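Local coordinates for PUM-HD domain-containing protein (Caenorhabditis elegans, PDB 7CGM) that probably binds the 3' untranslated regions of messenger RNAs through the Pumilio repeats of the PUM-HD, the part of PUF-8 contained in this chain, at residues 35-40 / 67-72; 251-256 / 283-288. The protein carries 2 engineered substitutions. All coordinates share one frame; numbering follows the deposited sequence.

Contact 1: residues 35-40 / 67-72; sequences GALLKF and FDEVVS
Glu69 and Leu37 run alongside each other in opposite directions, and the length of the glutamate joins helix 60-77 to the start of helix 37-41. Glu69 CB begins the contact on the leucine, 3.7 Å from Leu37 CG. Glu69 CG lies farther off, with Leu37 CB at 4.2 Å. The chain is extended beyond CG, which carries the carboxylate past the leucine to the backbone in front of the helix. There Glu69 CD comes within 3.4 Å of Leu37 CB. Glu69 OE2 accepts a nearly straight hydrogen bond (172°) from Gly35 N at 2.9 Å; the donor comes from above the carboxylate plane, about 40° out of it. Glu69 OE1 takes a weak bond from Leu37 N at 3.4 Å. Ala36 is the N-cap residue, so the carboxylate sits at the amino-terminal end of helix 37-41, where the helix dipole would tend to favour its negative charge. Gly35 has a positive phi (103°), at which a CB would press on the preceding carbonyl oxygen, a geometry that by itself favours glycine at this position. The contact belongs to the alpha-helical Pumilio-repeat array of the PUM-HD, near its amino-terminal end, with its nearest atom about 9 Å from the bound nucleic acid. Replacing Glu69 with an alanine would probably leave Gly35 N and Leu37 N without this acceptor and uncover one flank of the leucine. Deeper in, CG of Leu37 stands anti to the backbone N, which directs the branch to helix 60-77; Leu37 CD1 crosses Val70 there, 4.1 Å from Val70 CG2. The same leucine also packs on Leu77, while Val70 also rests against Phe90.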
loop_
_atom_site.group_PDB
_atom_site.type_symbol
_atom_site.label_atom_id
_atom_site.label_comp_id
_atom_site.label_asym_id
_atom_site.label_seq_id
_atom_site.Cartn_x
_atom_site.Cartn_y
_atom_site.Cartn_z
ATOM N N GLY A 35 10.434 30.712 24.152
ATOM C CA GLY A 35 11.796 31.107 23.896
ATOM C C GLY A 35 12.783 29.958 23.795
ATOM O O GLY A 35 13.836 30.120 23.176
ATOM N N ALA A 36 12.474 28.810 24.397
ATOM C CA ALA A 36 13.333 27.637 24.353
ATOM C C ALA A 36 12.679 26.484 23.601
ATOM O O ALA A 36 13.025 25.322 23.831
ATOM C CB ALA A 36 13.694 27.194 25.767
ATOM N N LEU A 37 11.719 26.786 22.725
ATOM C CA LEU A 37 10.927 25.743 22.088
ATOM C C LEU A 37 11.795 24.830 21.224
ATOM O O LEU A 37 11.549 23.619 21.146
ATOM C CB LEU A 37 9.811 26.394 21.262
ATOM C CG LEU A 37 8.776 25.612 20.437
ATOM C CD1 LEU A 37 9.368 24.983 19.183
ATOM C CD2 LEU A 37 8.066 24.580 21.285
ATOM N N LEU A 38 12.788 25.393 20.536
ATOM C CA LEU A 38 13.577 24.587 19.612
ATOM C C LEU A 38 14.418 23.569 20.369
ATOM O O LEU A 38 14.414 22.374 20.039
ATOM C CB LEU A 38 14.455 25.475 18.732
ATOM C CG LEU A 38 15.305 24.789 17.640
ATOM C CD1 LEU A 38 14.457 24.103 16.570
ATOM C CD2 LEU A 38 16.271 25.746 16.978
ATOM N N LYS A 39 15.122 24.013 21.414
ATOM C CA LYS A 39 15.856 23.058 22.238
ATOM C C LYS A 39 14.925 22.015 22.855
ATOM O O LYS A 39 15.251 20.824 22.894
ATOM C CB LYS A 39 16.660 23.776 23.324
ATOM C CG LYS A 39 17.726 24.687 22.804
ATOM C CD LYS A 39 18.883 24.748 23.770
ATOM C CE LYS A 39 20.005 25.629 23.249
ATOM N NZ LYS A 39 20.098 26.867 24.088
ATOM N N PHE A 40 13.756 22.426 23.328
ATOM C CA PHE A 40 12.867 21.439 23.920
ATOM C C PHE A 40 12.400 20.425 22.879
ATOM O O PHE A 40 12.479 19.207 23.096
ATOM C CB PHE A 40 11.687 22.135 24.585
ATOM C CG PHE A 40 11.896 22.395 26.044
ATOM C CD1 PHE A 40 12.658 23.467 26.473
ATOM C CD2 PHE A 40 11.329 21.567 26.989
ATOM C CE1 PHE A 40 12.854 23.703 27.828
ATOM C CE2 PHE A 40 11.519 21.804 28.347
ATOM C CZ PHE A 40 12.279 22.867 28.766
ATOM N N PHE A 67 2.891 28.547 19.447
ATOM C CA PHE A 67 2.697 28.247 18.035
ATOM C C PHE A 67 3.626 29.081 17.171
ATOM O O PHE A 67 4.234 28.561 16.231
ATOM C CB PHE A 67 1.240 28.472 17.632
ATOM C CG PHE A 67 0.937 28.100 16.198
ATOM C CD1 PHE A 67 0.997 26.775 15.777
ATOM C CD2 PHE A 67 0.577 29.076 15.276
ATOM C CE1 PHE A 67 0.716 26.435 14.463
ATOM C CE2 PHE A 67 0.290 28.748 13.966
ATOM C CZ PHE A 67 0.367 27.423 13.555
ATOM N N ASP A 68 3.784 30.361 17.491
ATOM C CA ASP A 68 4.681 31.194 16.694
ATOM C C ASP A 68 6.099 30.656 16.701
ATOM O O ASP A 68 6.847 30.875 15.746
ATOM C CB ASP A 68 4.687 32.640 17.200
ATOM C CG ASP A 68 3.296 33.216 17.312
ATOM O OD1 ASP A 68 2.829 33.841 16.323
ATOM O OD2 ASP A 68 2.672 33.031 18.392
ATOM N N GLU A 69 6.497 29.976 17.773
ATOM C CA GLU A 69 7.833 29.411 17.800
ATOM C C GLU A 69 7.913 28.153 16.958
ATOM O O GLU A 69 8.926 27.920 16.290
ATOM C CB GLU A 69 8.248 29.109 19.225
ATOM C CG GLU A 69 8.852 30.264 19.944
ATOM C CD GLU A 69 9.465 29.824 21.246
ATOM O OE1 GLU A 69 10.718 29.721 21.324
ATOM O OE2 GLU A 69 8.676 29.547 22.181
ATOM N N VAL A 70 6.857 27.336 16.989
ATOM C CA VAL A 70 6.746 26.210 16.070
ATOM C C VAL A 70 6.817 26.690 14.619
ATOM O O VAL A 70 7.622 26.191 13.824
ATOM C CB VAL A 70 5.457 25.423 16.354
ATOM C CG1 VAL A 70 5.200 24.418 15.243
ATOM C CG2 VAL A 70 5.588 24.702 17.670
ATOM N N VAL A 71 5.988 27.672 14.252
ATOM C CA VAL A 71 5.976 28.147 12.871
ATOM C C VAL A 71 7.340 28.689 12.462
ATOM O O VAL A 71 7.765 28.532 11.311
ATOM C CB VAL A 71 4.881 29.215 12.667
ATOM C CG1 VAL A 71 5.058 29.894 11.322
ATOM C CG2 VAL A 71 3.522 28.603 12.771
ATOM N N SER A 72 8.054 29.321 13.391
ATOM C CA SER A 72 9.347 29.904 13.059
ATOM C C SER A 72 10.437 28.857 12.933
ATOM O O SER A 72 11.363 29.039 12.140
ATOM C CB SER A 72 9.740 30.914 14.119
ATOM O OG SER A 72 8.673 31.804 14.284
#

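Contact 2: residues 251-256 / 283-288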
loop_
_atom_site.group_PDB
_atom_site.type_symbol
_atom_site.label_atom_id
_atom_site.label_comp_id
_atom_site.label_asym_id
_atom_site.label_seq_id
_atom_site.Cartn_x
_atom_site.Cartn_y
_atom_site.Cartn_z
ATOM N N THR A 251 -8.841 -15.103 -19.369
ATOM C CA THR A 251 -8.605 -15.752 -20.650
ATOM C C THR A 251 -7.122 -16.012 -20.840
ATOM O O THR A 251 -6.723 -17.068 -21.342
ATOM C CB THR A 251 -9.174 -14.885 -21.786
ATOM O OG1 THR A 251 -10.591 -14.762 -21.629
ATOM C CG2 THR A 251 -8.886 -15.463 -23.168
ATOM N N ARG A 252 -6.285 -15.069 -20.433
ATOM C CA ARG A 252 -4.865 -15.296 -20.613
ATOM C C ARG A 252 -4.349 -16.371 -19.667
ATOM O O ARG A 252 -3.567 -17.237 -20.080
ATOM C CB ARG A 252 -4.073 -14.015 -20.417
ATOM C CG ARG A 252 -2.600 -14.350 -20.352
ATOM C CD ARG A 252 -1.879 -13.964 -21.606
ATOM N NE ARG A 252 -1.929 -12.513 -21.695
ATOM C CZ ARG A 252 -1.081 -11.769 -22.391
ATOM N NH1 ARG A 252 -1.232 -10.443 -22.389
ATOM N NH2 ARG A 252 -0.090 -12.347 -23.074
ATOM N N VAL A 253 -4.744 -16.336 -18.388
ATOM C CA VAL A 253 -4.174 -17.337 -17.496
ATOM C C VAL A 253 -4.686 -18.706 -17.885
ATOM O O VAL A 253 -3.914 -19.663 -17.939
ATOM C CB VAL A 253 -4.416 -17.026 -16.002
ATOM C CG1 VAL A 253 -4.108 -15.572 -15.699
ATOM C CG2 VAL A 253 -5.806 -17.420 -15.552
ATOM N N SER A 254 -5.965 -18.801 -18.262
ATOM C CA SER A 254 -6.511 -20.082 -18.700
ATOM C C SER A 254 -5.720 -20.642 -19.870
ATOM O O SER A 254 -5.385 -21.829 -19.890
ATOM C CB SER A 254 -7.985 -19.947 -19.074
ATOM O OG SER A 254 -8.759 -19.681 -17.934
ATOM N N ASN A 255 -5.403 -19.803 -20.856
ATOM C CA ASN A 255 -4.660 -20.294 -22.009
ATOM C C ASN A 255 -3.249 -20.720 -21.650
ATOM O O ASN A 255 -2.603 -21.416 -22.436
ATOM C CB ASN A 255 -4.596 -19.234 -23.101
ATOM C CG ASN A 255 -5.943 -18.909 -23.663
ATOM O OD1 ASN A 255 -6.873 -19.720 -23.598
ATOM N ND2 ASN A 255 -6.064 -17.722 -24.240
ATOM N N ASN A 256 -2.746 -20.316 -20.496
ATOM C CA ASN A 256 -1.376 -20.636 -20.139
ATOM C C ASN A 256 -1.329 -21.106 -18.708
ATOM O O ASN A 256 -0.406 -20.779 -17.955
ATOM C CB ASN A 256 -0.476 -19.430 -20.379
ATOM C CG ASN A 256 -0.689 -18.842 -21.762
ATOM O OD1 ASN A 256 -1.548 -17.967 -21.965
ATOM N ND2 ASN A 256 0.062 -19.354 -22.734
ATOM N N SER A 283 -15.080 -21.525 -14.504
ATOM C CA SER A 283 -15.269 -22.589 -15.480
ATOM C C SER A 283 -14.132 -22.626 -16.497
ATOM O O SER A 283 -13.685 -23.709 -16.892
ATOM C CB SER A 283 -16.619 -22.428 -16.182
ATOM O OG SER A 283 -16.737 -23.385 -17.209
ATOM N N MET A 284 -13.648 -21.464 -16.941
ATOM C CA MET A 284 -12.531 -21.476 -17.882
ATOM C C MET A 284 -11.283 -22.078 -17.241
ATOM O O MET A 284 -10.509 -22.788 -17.893
ATOM C CB MET A 284 -12.238 -20.063 -18.376
ATOM C CG MET A 284 -13.448 -19.302 -18.816
ATOM S SD MET A 284 -13.001 -17.684 -19.444
ATOM C CE MET A 284 -11.618 -18.059 -20.530
ATOM N N ILE A 285 -11.086 -21.813 -15.957
ATOM C CA ILE A 285 -9.872 -22.249 -15.287
ATOM C C ILE A 285 -9.931 -23.743 -15.007
ATOM O O ILE A 285 -8.961 -24.471 -15.249
ATOM C CB ILE A 285 -9.666 -21.427 -14.004
ATOM C CG1 ILE A 285 -9.441 -19.951 -14.371
ATOM C CG2 ILE A 285 -8.525 -21.979 -13.203
ATOM C CD1 ILE A 285 -9.003 -19.073 -13.216
ATOM N N VAL A 286 -11.068 -24.221 -14.492
ATOM C CA VAL A 286 -11.255 -25.657 -14.300
ATOM C C VAL A 286 -11.244 -26.373 -15.641
ATOM O O VAL A 286 -10.639 -27.442 -15.790
ATOM C CB VAL A 286 -12.554 -25.941 -13.522
ATOM C CG1 VAL A 286 -12.694 -27.429 -13.293
ATOM C CG2 VAL A 286 -12.562 -25.186 -12.169
ATOM N N GLY A 287 -11.885 -25.783 -16.646
ATOM C CA GLY A 287 -11.873 -26.394 -17.964
ATOM C C GLY A 287 -10.475 -26.552 -18.523
ATOM O O GLY A 287 -10.145 -27.579 -19.126
ATOM N N ALA A 288 -9.635 -25.534 -18.341
ATOM C CA ALA A 288 -8.259 -25.654 -18.790
ATOM C C ALA A 288 -7.499 -26.666 -17.957
ATOM O O ALA A 288 -6.607 -27.346 -18.473
ATOM C CB ALA A 288 -7.568 -24.297 -18.736
#
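Ser254 sets its hydroxyl against Met284 and Ile285: Ser254 OG is 3.5 Å from Met284 CB and 3.6 Å from Ile285 CG1. A chi1 of -68° turns OG beside its own backbone N, and there it hydrogen-bonds Val250 O, so the buried oxygen is satisfied within its own helix and its contacts across to the other segment are with carbon. Met284 leaves its helix with an extended chi2 and then bends at chi3 (46°), which swings the methyl group back across Thr251; Met284 CE reaches Thr251 OG1 at 3.6 Å, an oxygen already bonded to Met247 O. On the other flank Val253 CG2 touches Ile285 CD1 at 4.3 Å. Ala288, one turn on from Met284, sets its CB 3.5 Å from Ser254 O. Small residues at Ser254 and Ala288 let the backbones approach closely, with CA atoms of Ser254 and Ile285 5.3 Å apart. The two segments run nearly parallel, at 9° and 9.0 Å between axes, as in the stacked alpha-helical Pumilio repeats of the PUM-HD. Helix 279-290 is set between helix 243-255, where Met284 meets Met247 and Val250, and helix 322-332, touched by Ser283 and Val286, while Ile285 packs on Cys273 and Leu274 of helix 266-276 and Ala288 on helix 257-261.

In the fold
Contacts 1 and 2 are far apart, their centres separated by 64 Å and their nearest atoms by about 51 Å, and the centre of the chain lies between them. Both segments of contact 1 precede those of contact 2, and each contact spans the same separation along the sequence, 27 residues. All four segments fall within the one PUM-HD range, but the contacts share no helix: contact 1 uses helices 37-41 and 60-77, contact 2 helices 243-255 and 279-290. Both are local joints in an elongated, strand-free array, which is consistent with a long repeat protein whose shape is built from successive neighbouring contacts and which here carries bound nucleic acid.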